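Local coordinates for endonuclease V (Streptomyces avermitilis, PDB 3GOC), which probably nicks damaged DNA, cutting magnesium-dependently at the second phosphodiester bond 3' to a deoxyinosine and leaving the deaminated base in place for repair, at residues G9-E14 against L89-I94; D22-R27 against A127-V132; T96-L101 against V132-P137. One frame throughout, in Å; residues are numbered along the deposited sequence.

Interaction 1. Residues G9-E14 against L89-I94; sequences GWPATE and LAFREI
A chi1 of -161° sets the Trp10 indole opposite its own backbone nitrogen, and the far end of the ring comes up against Phe91, whose own ring, CG anti to the carbonyl carbon, turns back to meet Trp10 and Pro11. The one polar bond of the contact runs from the indole N-H to the backbone: Trp10 NE1 donates to Phe91 O at 3.0 Å, with an N-H...O angle of 152°. The donor lies in the carbonyl plane, on a lone pair, while the oxygen sits slightly tilted from the indole plane at the ring's edge. Tryptophan suits this place because one flat group supplies both the donor and a broad apolar surface. Its six-membered ring and the Phe91 ring are inclined at 59°, neither stacked nor edge-to-face, and touch through Trp10 CZ2 and Phe91 CD2 at 3.9 Å. At the far end of the indole, Trp10 CH2 rests against the branch methyl Ile94 CG2, 4.0 Å away. Pro11 CG comes to 3.9 Å from Phe91 CE2, the two side chains at about a right angle. Putting an alanine in place of Trp10 would probably deprive Phe91 O of its indole donor and open a gap beside Phe91 and Ile94. That oxygen also accepts from Ser81 OG, a second bond that is likely to steady the end of the helical turn 89-92. The loop of 9-14 leads directly into helix 14-24, where Thr13 is the N-cap and its OG1 bonds Glu16 N. Phe91 packs on Ala17, Val20 and Gln21 of that helix and meets His129 of helix 126-134 edge-to-face, while Glu93 stands at the N-cap position of helix 94-102, so the contact joins the starts of two helices beside a third.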
loop_
_atom_site.group_PDB
_atom_site.type_symbol
_atom_site.label_atom_id
_atom_site.label_comp_id
_atom_site.label_asym_id
_atom_site.label_seq_id
_atom_site.Cartn_x
_atom_site.Cartn_y
_atom_site.Cartn_z
ATOM N N GLY A 9 4.472 -35.323 19.411
ATOM C CA GLY A 9 4.499 -35.885 18.069
ATOM C C GLY A 9 5.164 -35.041 16.994
ATOM O O GLY A 9 5.155 -35.406 15.811
ATOM N N TRP A 10 5.746 -33.913 17.385
ATOM C CA TRP A 10 6.416 -33.023 16.433
ATOM C C TRP A 10 7.493 -33.797 15.676
ATOM O O TRP A 10 8.118 -34.700 16.233
ATOM C CB TRP A 10 7.062 -31.859 17.197
ATOM C CG TRP A 10 7.385 -30.665 16.358
ATOM C CD1 TRP A 10 8.626 -30.191 16.044
ATOM C CD2 TRP A 10 6.447 -29.756 15.775
ATOM N NE1 TRP A 10 8.518 -29.033 15.301
ATOM C CE2 TRP A 10 7.189 -28.745 15.120
ATOM C CE3 TRP A 10 5.045 -29.697 15.733
ATOM C CZ2 TRP A 10 6.584 -27.685 14.448
ATOM C CZ3 TRP A 10 4.439 -28.638 15.059
ATOM C CH2 TRP A 10 5.213 -27.648 14.423
ATOM N N PRO A 11 7.716 -33.468 14.392
ATOM C CA PRO A 11 8.735 -34.162 13.601
ATOM C C PRO A 11 10.087 -34.223 14.311
ATOM O O PRO A 11 10.537 -33.237 14.896
ATOM C CB PRO A 11 8.811 -33.323 12.331
ATOM C CG PRO A 11 7.415 -32.867 12.154
ATOM C CD PRO A 11 7.010 -32.470 13.570
ATOM N N ALA A 12 10.733 -35.382 14.243
ATOM C CA ALA A 12 12.031 -35.565 14.870
ATOM C C ALA A 12 13.103 -35.917 13.837
ATOM O O ALA A 12 14.283 -35.997 14.171
ATOM C CB ALA A 12 11.946 -36.651 15.933
ATOM N N THR A 13 12.693 -36.129 12.589
ATOM C CA THR A 13 13.630 -36.457 11.516
ATOM C C THR A 13 13.347 -35.576 10.300
ATOM O O THR A 13 12.252 -35.027 10.164
ATOM C CB THR A 13 13.507 -37.930 11.070
ATOM O OG1 THR A 13 12.289 -38.112 10.336
ATOM C CG2 THR A 13 13.510 -38.858 12.278
ATOM N N GLU A 14 14.329 -35.435 9.415
ATOM C CA GLU A 14 14.131 -34.612 8.229
ATOM C C GLU A 14 13.075 -35.217 7.312
ATOM O O GLU A 14 12.313 -34.490 6.671
ATOM C CB GLU A 14 15.441 -34.441 7.457
ATOM C CG GLU A 14 16.572 -33.840 8.278
ATOM C CD GLU A 14 17.803 -33.538 7.446
ATOM O OE1 GLU A 14 18.908 -33.473 8.026
ATOM O OE2 GLU A 14 17.667 -33.350 6.218
ATOM N N LEU A 89 13.781 -24.857 8.571
ATOM C CA LEU A 89 13.974 -23.938 9.682
ATOM C C LEU A 89 12.712 -23.563 10.453
ATOM O O LEU A 89 12.777 -23.273 11.649
ATOM C CB LEU A 89 14.674 -22.674 9.184
ATOM C CG LEU A 89 16.077 -22.892 8.609
ATOM C CD1 LEU A 89 16.682 -21.547 8.256
ATOM C CD2 LEU A 89 16.948 -23.618 9.618
ATOM N N ALA A 90 11.566 -23.577 9.783
ATOM C CA ALA A 90 10.315 -23.227 10.444
ATOM C C ALA A 90 9.947 -24.210 11.547
ATOM O O ALA A 90 9.252 -23.852 12.502
ATOM C CB ALA A 90 9.185 -23.153 9.431
ATOM N N PHE A 91 10.397 -25.453 11.420
ATOM C CA PHE A 91 10.069 -26.439 12.440
ATOM C C PHE A 91 10.700 -26.150 13.793
ATOM O O PHE A 91 10.343 -26.769 14.796
ATOM C CB PHE A 91 10.430 -27.847 11.970
ATOM C CG PHE A 91 9.523 -28.358 10.892
ATOM C CD1 PHE A 91 9.801 -28.107 9.549
ATOM C CD2 PHE A 91 8.358 -29.051 11.221
ATOM C CE1 PHE A 91 8.927 -28.532 8.545
ATOM C CE2 PHE A 91 7.477 -29.480 10.231
ATOM C CZ PHE A 91 7.763 -29.223 8.887
ATOM N N ARG A 92 11.624 -25.195 13.829
ATOM C CA ARG A 92 12.278 -24.816 15.074
ATOM C C ARG A 92 11.470 -23.793 15.867
ATOM O O ARG A 92 11.563 -23.746 17.093
ATOM C CB ARG A 92 13.639 -24.168 14.800
ATOM C CG ARG A 92 14.607 -24.963 13.957
ATOM C CD ARG A 92 15.897 -24.168 13.797
ATOM N NE ARG A 92 15.664 -22.915 13.077
ATOM C CZ ARG A 92 16.508 -21.885 13.059
ATOM N NH1 ARG A 92 17.652 -21.944 13.727
ATOM N NH2 ARG A 92 16.216 -20.797 12.360
ATOM N N GLU A 93 10.668 -22.992 15.165
ATOM C CA GLU A 93 9.944 -21.890 15.794
ATOM C C GLU A 93 8.436 -21.807 15.689
ATOM O O GLU A 93 7.828 -21.023 16.413
ATOM C CB GLU A 93 10.521 -20.581 15.264
ATOM C CG GLU A 93 10.418 -20.466 13.755
ATOM C CD GLU A 93 11.095 -19.230 13.211
ATOM O OE1 GLU A 93 10.393 -18.235 12.925
ATOM O OE2 GLU A 93 12.331 -19.266 13.079
ATOM N N ILE A 94 7.822 -22.587 14.810
ATOM C CA ILE A 94 6.375 -22.515 14.662
ATOM C C ILE A 94 5.582 -22.623 15.964
ATOM O O ILE A 94 4.682 -21.821 16.204
ATOM C CB ILE A 94 5.905 -23.553 13.631
ATOM C CG1 ILE A 94 6.229 -23.023 12.234
ATOM C CG2 ILE A 94 4.417 -23.832 13.766
ATOM C CD1 ILE A 94 6.365 -24.092 11.206
#

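Interaction 2. Residues D22-R27 against A127-V132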
loop_
_atom_site.group_PDB
_atom_site.type_symbol
_atom_site.label_atom_id
_atom_site.label_comp_id
_atom_site.label_asym_id
_atom_site.label_seq_id
_atom_site.Cartn_x
_atom_site.Cartn_y
_atom_site.Cartn_z
ATOM N N ASP A 22 5.069 -31.377 2.552
ATOM C CA ASP A 22 4.368 -31.788 1.341
ATOM C C ASP A 22 2.877 -32.016 1.578
ATOM O O ASP A 22 2.063 -31.822 0.676
ATOM C CB ASP A 22 5.001 -33.050 0.748
ATOM C CG ASP A 22 6.416 -32.812 0.248
ATOM O OD1 ASP A 22 6.736 -31.660 -0.119
ATOM O OD2 ASP A 22 7.202 -33.779 0.207
ATOM N N GLU A 23 2.519 -32.417 2.791
ATOM C CA GLU A 23 1.123 -32.666 3.123
ATOM C C GLU A 23 0.355 -31.376 3.410
ATOM O O GLU A 23 -0.771 -31.202 2.941
ATOM C CB GLU A 23 1.041 -33.614 4.319
ATOM C CG GLU A 23 1.618 -34.996 4.022
ATOM C CD GLU A 23 1.931 -35.800 5.271
ATOM O OE1 GLU A 23 2.406 -36.950 5.140
ATOM O OE2 GLU A 23 1.709 -35.285 6.387
ATOM N N LEU A 24 0.968 -30.471 4.168
ATOM C CA LEU A 24 0.322 -29.207 4.512
ATOM C C LEU A 24 0.291 -28.191 3.370
ATOM O O LEU A 24 -0.557 -27.295 3.358
ATOM C CB LEU A 24 1.001 -28.577 5.733
ATOM C CG LEU A 24 0.826 -29.285 7.080
ATOM C CD1 LEU A 24 1.554 -28.505 8.166
ATOM C CD2 LEU A 24 -0.659 -29.403 7.412
ATOM N N ARG A 25 1.203 -28.328 2.415
ATOM C CA ARG A 25 1.262 -27.401 1.289
ATOM C C ARG A 25 -0.039 -27.443 0.497
ATOM O O ARG A 25 -0.417 -26.462 -0.142
ATOM C CB ARG A 25 2.427 -27.751 0.364
ATOM C CG ARG A 25 2.768 -26.654 -0.632
ATOM C CD ARG A 25 3.368 -27.225 -1.907
ATOM N NE ARG A 25 4.369 -28.254 -1.635
ATOM C CZ ARG A 25 5.051 -28.897 -2.577
ATOM N NH1 ARG A 25 5.940 -29.820 -2.240
ATOM N NH2 ARG A 25 4.844 -28.612 -3.856
ATOM N N GLY A 26 -0.716 -28.587 0.543
ATOM C CA GLY A 26 -1.967 -28.742 -0.175
ATOM C C GLY A 26 -3.101 -27.906 0.387
ATOM O O GLY A 26 -4.166 -27.805 -0.221
ATOM N N ARG A 27 -2.881 -27.305 1.551
ATOM C CA ARG A 27 -3.908 -26.478 2.166
ATOM C C ARG A 27 -3.709 -25.003 1.830
ATOM O O ARG A 27 -4.567 -24.174 2.125
ATOM C CB ARG A 27 -3.908 -26.680 3.687
ATOM C CG ARG A 27 -4.292 -28.094 4.113
ATOM C CD ARG A 27 -5.349 -28.082 5.205
ATOM N NE ARG A 27 -4.801 -27.765 6.519
ATOM C CZ ARG A 27 -4.052 -28.600 7.232
ATOM N NH1 ARG A 27 -3.593 -28.232 8.423
ATOM N NH2 ARG A 27 -3.771 -29.805 6.758
ATOM N N ALA A 127 6.015 -18.363 6.305
ATOM C CA ALA A 127 4.748 -17.686 6.095
ATOM C C ALA A 127 3.631 -18.619 5.634
ATOM O O ALA A 127 2.491 -18.499 6.088
ATOM C CB ALA A 127 4.919 -16.537 5.107
ATOM N N SER A 128 3.944 -19.546 4.739
ATOM C CA SER A 128 2.922 -20.467 4.251
ATOM C C SER A 128 2.542 -21.488 5.319
ATOM O O SER A 128 1.369 -21.835 5.476
ATOM C CB SER A 128 3.418 -21.188 2.996
ATOM O OG SER A 128 3.573 -20.273 1.928
ATOM N N HIS A 129 3.544 -21.952 6.053
ATOM C CA HIS A 129 3.360 -22.930 7.115
ATOM C C HIS A 129 2.485 -22.324 8.212
ATOM O O HIS A 129 1.527 -22.947 8.679
ATOM C CB HIS A 129 4.741 -23.322 7.649
ATOM C CG HIS A 129 4.764 -24.589 8.447
ATOM N ND1 HIS A 129 5.905 -25.353 8.584
ATOM C CD2 HIS A 129 3.811 -25.206 9.185
ATOM C CE1 HIS A 129 5.654 -26.383 9.372
ATOM N NE2 HIS A 129 4.389 -26.317 9.752
ATOM N N LEU A 130 2.798 -21.091 8.604
ATOM C CA LEU A 130 2.031 -20.410 9.643
ATOM C C LEU A 130 0.613 -20.123 9.148
ATOM O O LEU A 130 -0.358 -20.243 9.899
ATOM C CB LEU A 130 2.725 -19.101 10.029
ATOM C CG LEU A 130 2.077 -18.266 11.134
ATOM C CD1 LEU A 130 2.152 -19.004 12.470
ATOM C CD2 LEU A 130 2.801 -16.926 11.227
ATOM N N GLY A 131 0.505 -19.751 7.877
ATOM C CA GLY A 131 -0.796 -19.457 7.300
ATOM C C GLY A 131 -1.747 -20.641 7.343
ATOM O O GLY A 131 -2.897 -20.529 7.776
ATOM N N VAL A 132 -1.271 -21.794 6.893
ATOM C CA VAL A 132 -2.106 -22.988 6.885
ATOM C C VAL A 132 -2.492 -23.465 8.290
ATOM O O VAL A 132 -3.613 -23.934 8.503
ATOM C CB VAL A 132 -1.417 -24.130 6.109
ATOM C CG1 VAL A 132 -2.189 -25.434 6.289
ATOM C CG2 VAL A 132 -1.352 -23.762 4.630
#
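At the end of segment 22-27 the backbone comes nearest to helix 126-134, the CA atoms of Arg27 and Val132 lying 6.1 Å apart. Val132 carries most of the contact, and both of its methyls are used. CG1, anti to the backbone N (chi1 171°), presses against the root of the arginine, with Arg27 CB 3.4 Å from Val132 CG1. Arg27 then bends at chi2 and chi3, folding its guanidinium back so that one face lies over the same methyl; Arg27 NE is 3.5 Å from Val132 CG1. Both methyls also reach the backbone: Val132 CG1 and Val132 CG2 each lie 3.8 Å from Leu24 O, an oxygen that already accepts from Arg27 N within the turn. A compact beta-branched valine fits so near an approach of two chains, filling it without a long side chain to place. Leu24 reaches about one turn earlier in helix 126-134, where its CD1 comes to 3.9 Å from His129 NE2, obliquely to the imidazole. Leucine is apt here, since its two methyls can divide between neighbours: the other, Leu24 CD2, is 4.4 Å from Val132 CG1. Outside the two segments, Leu24 also touches Phe124, and Val132 touches Val28. The contact contains no polar bond; methyls meet an aliphatic chain, a guanidinium face and an imidazole, so its cohesion probably comes mainly from excluding water from Leu24 and Val132, with the exposed arginine forming its outer margin.

Interaction 3. Residues T96-L101 against V132-P137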
loop_
_atom_site.group_PDB
_atom_site.type_symbol
_atom_site.label_atom_id
_atom_site.label_comp_id
_atom_site.label_asym_id
_atom_site.label_seq_id
_atom_site.Cartn_x
_atom_site.Cartn_y
_atom_site.Cartn_z
ATOM N N THR A 96 6.335 -21.798 18.977
ATOM C CA THR A 96 6.493 -20.586 19.771
ATOM C C THR A 96 5.804 -19.389 19.120
ATOM O O THR A 96 5.272 -18.523 19.813
ATOM C CB THR A 96 7.992 -20.294 20.014
ATOM O OG1 THR A 96 8.594 -21.438 20.633
ATOM C CG2 THR A 96 8.167 -19.100 20.937
ATOM N N VAL A 97 5.815 -19.343 17.791
ATOM C CA VAL A 97 5.157 -18.261 17.062
ATOM C C VAL A 97 3.647 -18.382 17.276
ATOM O O VAL A 97 2.956 -17.381 17.497
ATOM C CB VAL A 97 5.472 -18.329 15.547
ATOM C CG1 VAL A 97 4.636 -17.305 14.783
ATOM C CG2 VAL A 97 6.952 -18.057 15.322
ATOM N N LEU A 98 3.135 -19.609 17.207
ATOM C CA LEU A 98 1.705 -19.829 17.420
ATOM C C LEU A 98 1.329 -19.380 18.830
ATOM O O LEU A 98 0.260 -18.812 19.041
ATOM C CB LEU A 98 1.355 -21.312 17.228
ATOM C CG LEU A 98 1.436 -21.835 15.788
ATOM C CD1 LEU A 98 1.258 -23.345 15.793
ATOM C CD2 LEU A 98 0.378 -21.168 14.920
ATOM N N ALA A 99 2.221 -19.616 19.790
ATOM C CA ALA A 99 1.970 -19.232 21.177
ATOM C C ALA A 99 1.913 -17.714 21.345
ATOM O O ALA A 99 1.085 -17.187 22.097
ATOM C CB ALA A 99 3.044 -19.825 22.086
ATOM N N ALA A 100 2.799 -17.002 20.659
ATOM C CA ALA A 100 2.799 -15.547 20.756
ATOM C C ALA A 100 1.505 -15.002 20.161
ATOM O O ALA A 100 0.895 -14.089 20.720
ATOM C CB ALA A 100 4.013 -14.957 20.027
ATOM N N LEU A 101 1.083 -15.553 19.025
ATOM C CA LEU A 101 -0.159 -15.089 18.402
ATOM C C LEU A 101 -1.343 -15.383 19.312
ATOM O O LEU A 101 -2.236 -14.548 19.476
ATOM C CB LEU A 101 -0.365 -15.775 17.045
ATOM C CG LEU A 101 0.594 -15.344 15.929
ATOM C CD1 LEU A 101 0.528 -16.359 14.806
ATOM C CD2 LEU A 101 0.233 -13.951 15.423
ATOM N N VAL A 132 -1.271 -21.794 6.893
ATOM C CA VAL A 132 -2.106 -22.988 6.885
ATOM C C VAL A 132 -2.492 -23.465 8.290
ATOM O O VAL A 132 -3.613 -23.934 8.503
ATOM C CB VAL A 132 -1.417 -24.130 6.109
ATOM C CG1 VAL A 132 -2.189 -25.434 6.289
ATOM C CG2 VAL A 132 -1.352 -23.762 4.630
ATOM N N LEU A 133 -1.580 -23.342 9.251
ATOM C CA LEU A 133 -1.884 -23.777 10.613
ATOM C C LEU A 133 -2.879 -22.858 11.321
ATOM O O LEU A 133 -3.704 -23.323 12.108
ATOM C CB LEU A 133 -0.603 -23.870 11.444
ATOM C CG LEU A 133 0.393 -24.954 11.023
ATOM C CD1 LEU A 133 1.615 -24.895 11.925
ATOM C CD2 LEU A 133 -0.265 -26.324 11.104
ATOM N N THR A 134 -2.795 -21.560 11.044
ATOM C CA THR A 134 -3.684 -20.588 11.673
ATOM C C THR A 134 -4.944 -20.351 10.858
ATOM O O THR A 134 -5.970 -19.926 11.396
ATOM C CB THR A 134 -3.004 -19.216 11.841
ATOM O OG1 THR A 134 -2.652 -18.697 10.552
ATOM C CG2 THR A 134 -1.754 -19.333 12.704
ATOM N N GLY A 135 -4.857 -20.629 9.562
ATOM C CA GLY A 135 -5.976 -20.407 8.669
ATOM C C GLY A 135 -6.082 -18.934 8.306
ATOM O O GLY A 135 -7.030 -18.523 7.644
ATOM N N LEU A 136 -5.093 -18.141 8.712
ATOM C CA LEU A 136 -5.111 -16.702 8.461
ATOM C C LEU A 136 -4.262 -16.240 7.284
ATOM O O LEU A 136 -3.338 -16.928 6.861
ATOM C CB LEU A 136 -4.647 -15.964 9.720
ATOM C CG LEU A 136 -5.431 -16.306 10.995
ATOM C CD1 LEU A 136 -4.720 -15.714 12.202
ATOM C CD2 LEU A 136 -6.863 -15.783 10.891
ATOM N N PRO A 137 -4.580 -15.060 6.730
ATOM C CA PRO A 137 -3.843 -14.489 5.602
ATOM C C PRO A 137 -2.432 -14.165 6.074
ATOM O O PRO A 137 -2.248 -13.547 7.124
ATOM C CB PRO A 137 -4.622 -13.218 5.286
ATOM C CG PRO A 137 -6.000 -13.534 5.743
ATOM C CD PRO A 137 -5.763 -14.241 7.042
#
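Leu98 and Thr134 make the closest approach between the two segments, Leu98 CD2 meeting Thr134 CG2 at 3.6 Å, and this pair, whose side chains cross obliquely, is the tight part of the contact. Around it the packing is looser. The leucine's other branch, Leu98 CD1, reaches Leu133 CD1 at 4.2 Å, the two leucines crossing at about a right angle, and Leu101, one turn further along its helix, brings its CD1 only to 4.3 Å from Thr134 CG2. All four touching residues are partly exposed, so the contact lies at the surface; it buries 143 Å², and the nearest CA atoms, those of Leu98 and Thr134, stay 7.9 Å apart. Leucine suits position 98, where one forked side chain bridges two successive residues near the end of helix 126-134. Threonine serves two purposes here. Its methyl is anti to the carbonyl carbon and faces the leucines, while OG1 (chi1 61°) sits between the backbone N and the carbonyl carbon and turns to the chain. There Thr134 OG1 accepts from Leu136 N at 3.1 Å, an ST turn, and also bonds Leu130 O one turn back. Gly135, with its positive phi of 79°, takes the chain out of the helix, a conformation glycine adopts easily. Beneath the contact, Leu130 packs on Val97, Leu98 and Leu101. Helix 94-102 rests in turn on the central sheet, Val97 touching Ala58 and Leu101 touching Ala60 of strand 55-64, while segment 132-137 leads into strand 138-142, with Pro137 bonded through its backbone to Ile111 of strand 110-114.

Helix 126-134 links the three contacts, supplying one side of interactions 2 and 3 and sending His129 against Phe91 and Ala90 of interaction 1. Their centres lie 11 to 15 Å apart; Val132 lies in segments of both interactions 2 and 3, though it makes its contacts in interaction 2. Along the chain, interaction 1 closes before interaction 3 opens, whereas the segments of interaction 2 alternate with those of each of the others. Leu133 joins all three, packing on Ile94 through CD1 and on Leu24 through CD2. Helices 94-102 and 126-134 pack against the mixed sheet of this RNase H-like fold, whose strands carry two of the magnesium ligands, Asp46 and Asp114, and helix 14-24 lies against helix 126-134.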